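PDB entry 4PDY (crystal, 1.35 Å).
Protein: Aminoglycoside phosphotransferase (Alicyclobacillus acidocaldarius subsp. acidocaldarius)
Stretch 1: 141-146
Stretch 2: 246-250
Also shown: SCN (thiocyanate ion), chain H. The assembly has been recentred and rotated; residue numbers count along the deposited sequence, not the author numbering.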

# COMPACT_ATOMS: atom_id res chain seq x y z
N PHE A 141 -15.86 -0.87 13.14
CA PHE A 141 -15.17 0.04 14.05
C PHE A 141 -15.05 1.41 13.40
O PHE A 141 -14.39 1.55 12.37
CB PHE A 141 -13.76 -0.45 14.41
CG PHE A 141 -13.04 0.48 15.36
CD1 PHE A 141 -13.39 0.53 16.69
CD2 PHE A 141 -12.10 1.39 14.89
CE1 PHE A 141 -12.78 1.42 17.56
CE2 PHE A 141 -11.49 2.30 15.75
CZ PHE A 141 -11.82 2.30 17.09
N ARG A 142 -15.69 2.40 14.00
CA ARG A 142 -15.62 3.80 13.54
C ARG A 142 -15.69 3.92 12.03
O ARG A 142 -14.89 4.58 11.38
CB ARG A 142 -14.36 4.47 14.09
CG ARG A 142 -14.28 4.52 15.61
CD ARG A 142 -15.28 5.48 16.24
NE ARG A 142 -15.15 6.84 15.72
CZ ARG A 142 -14.30 7.77 16.19
NH1 ARG A 142 -13.48 7.52 17.21
NH2 ARG A 142 -14.26 8.97 15.65
N THR A 143 -16.74 3.32 11.50
CA THR A 143 -16.91 3.18 10.06
C THR A 143 -17.01 4.51 9.30
O THR A 143 -16.54 4.60 8.17
CB THR A 143 -18.16 2.32 9.74
OG1 THR A 143 -18.00 1.03 10.32
CG2 THR A 143 -18.35 2.15 8.24
N ASP A 144 -17.59 5.52 9.94
CA ASP A 144 -17.75 6.82 9.29
C ASP A 144 -16.58 7.78 9.56
O ASP A 144 -16.67 8.96 9.26
CB ASP A 144 -19.07 7.46 9.75
CG ASP A 144 -20.29 6.68 9.28
OD1 ASP A 144 -20.18 5.91 8.30
OD2 ASP A 144 -21.37 6.84 9.89
N TRP A 145 -15.49 7.28 10.13
CA TRP A 145 -14.30 8.12 10.32
C TRP A 145 -13.50 8.31 9.02
O TRP A 145 -13.14 7.34 8.31
CB TRP A 145 -13.38 7.53 11.37
CG TRP A 145 -12.19 8.39 11.61
CD1 TRP A 145 -12.13 9.51 12.38
CD2 TRP A 145 -10.89 8.21 11.06
NE1 TRP A 145 -10.86 10.04 12.36
CE2 TRP A 145 -10.08 9.27 11.55
CE3 TRP A 145 -10.30 7.25 10.23
CZ2 TRP A 145 -8.72 9.38 11.24
CZ3 TRP A 145 -8.94 7.38 9.91
CH2 TRP A 145 -8.18 8.44 10.42
N LYS A 146 -13.16 9.57 8.76
CA LYS A 146 -12.32 9.97 7.62
C LYS A 146 -11.29 11.03 8.07
O LYS A 146 -11.39 11.60 9.17
CB LYS A 146 -13.19 10.50 6.48
S SCN H . -7.43 13.91 12.31
C SCN H . -8.35 13.05 13.13
N SCN H . -9.05 12.39 13.74
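Stretch 2 246-250: LARPA

This is a small, mainly van der Waals contact in which the ring of Pro 249 sits against the beta turn of stretch 1, whose last residue is Trp 145, with no direct hydrogen bond between the two stretches. Both stretches belong to one chain, and residues that touch are at least 102 positions apart in sequence. The surface buried between them is 205 Å², both sides summed.

Stretch 1 forms no regular helix or strand. Its main feature is a type I beta turn from Arg 142 to Trp 145. The turn is closed by a backbone hydrogen bond from Trp 145 N to Arg 142 O, 3.0 Å long. Arg 142 itself has positive phi and psi, 42° and 54°. Thr 143 and Asp 144 hold the two central positions, with phi/psi of -62/-33 and -92/11. At Trp 145 the backbone becomes extended again, at -77/133.

Stretch 2 is largely extended where it meets the turn. Ala 247 has phi/psi of -67/143. Arg 248 and Pro 249 are in a strand, at -167/165 and -56/129. The nearest CA atoms across the stretches are those of Thr 143 and Pro 249, 5.8 Å apart. No backbone hydrogen bond joins the two stretches.

Pro 249 is the centre of the contact and has the largest covered area, 78 Å². Its CA-to-CB bond points toward stretch 1, and its ring has the C-gamma exo pucker. Pro 249 CG lies 3.5 Å from Arg 142 O and also 3.5 Å from Thr 143 O. Pro 249 CD is 3.5 Å from Trp 145 O. The proline ring thus meets three backbone carbonyl oxygens. These are carbon to oxygen contacts; proline has no backbone N-H, so it could not donate a backbone hydrogen bond to these oxygens. The CA-to-CB bond of Thr 143 points away from stretch 2, and its side chain makes no contact within 4.5 Å.

The indole of Trp 145 extends the contact along stretch 2, with 52 Å² of the residue covered. Its CA-to-CB bond points sideways, but with chi1 at -178° (t) and chi2 at 80° the end of the indole comes nearer to stretch 2. Trp 145 CE3 packs 4.0 Å from Pro 249 CD, an apolar contact at the ring edge. Further along, Trp 145 CZ3 is 3.7 Å from Ala 247 O, again at the edge, and 3.9 Å from Arg 248 CB. One indole therefore spans three consecutive residues of stretch 2. It reaches back along stretch 2, from Pro 249 past Arg 248 to Ala 247, against the direction of that chain. Arg 248 points its CA-to-CB bond toward stretch 1, but the end of its side chain leads away.

A water adds a polar link. The O of water 1 lies 2.8 Å from Pro 249 O and 3.4 Å from Trp 145 O, the latter a weak contact; each can accept from it, but which of the acceptors around it receive its protons is open.

The indole nitrogen is engaged separately. Trp 145 NE1 donates a hydrogen bond to SCN N, at 3.3 Å and an angle of 157°. This thiocyanate probably comes from the crystallisation liquor.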

# COMPACT_ATOMS: atom_id res chain seq x y z
N LEU A 246 -1.92 5.78 7.20
CA LEU A 246 -2.88 5.91 6.09
C LEU A 246 -4.10 5.02 6.24
O LEU A 246 -5.00 5.06 5.39
CB LEU A 246 -2.17 5.62 4.77
CG LEU A 246 -1.04 6.57 4.39
CD1 LEU A 246 -0.47 6.22 3.04
CD2 LEU A 246 -1.52 8.01 4.41
N ALA A 247 -4.16 4.22 7.30
CA ALA A 247 -5.25 3.26 7.49
C ALA A 247 -6.56 4.00 7.72
O ALA A 247 -6.58 5.03 8.39
CB ALA A 247 -4.94 2.31 8.64
N ARG A 248 -7.65 3.45 7.17
CA ARG A 248 -9.00 4.02 7.35
C ARG A 248 -10.00 2.99 6.87
O ARG A 248 -9.63 2.04 6.21
CB ARG A 248 -9.19 5.33 6.58
CG ARG A 248 -8.95 5.18 5.10
CD ARG A 248 -9.13 6.48 4.33
NE ARG A 248 -8.68 6.32 2.95
CZ ARG A 248 -9.44 5.86 1.95
NH1 ARG A 248 -10.71 5.51 2.14
NH2 ARG A 248 -8.91 5.75 0.73
N PRO A 249 -11.28 3.17 7.24
CA PRO A 249 -12.30 2.31 6.68
C PRO A 249 -12.26 2.37 5.14
O PRO A 249 -12.27 3.47 4.56
CB PRO A 249 -13.61 2.91 7.23
CG PRO A 249 -13.21 3.58 8.51
CD PRO A 249 -11.84 4.13 8.20
N ALA A 250 -12.20 1.22 4.49
CA ALA A 250 -12.13 1.15 3.04
C ALA A 250 -12.39 -0.26 2.58
O ALA A 250 -12.13 -1.20 3.33
CB ALA A 250 -10.78 1.63 2.54
O HOH W 1 -12.44 6.20 5.19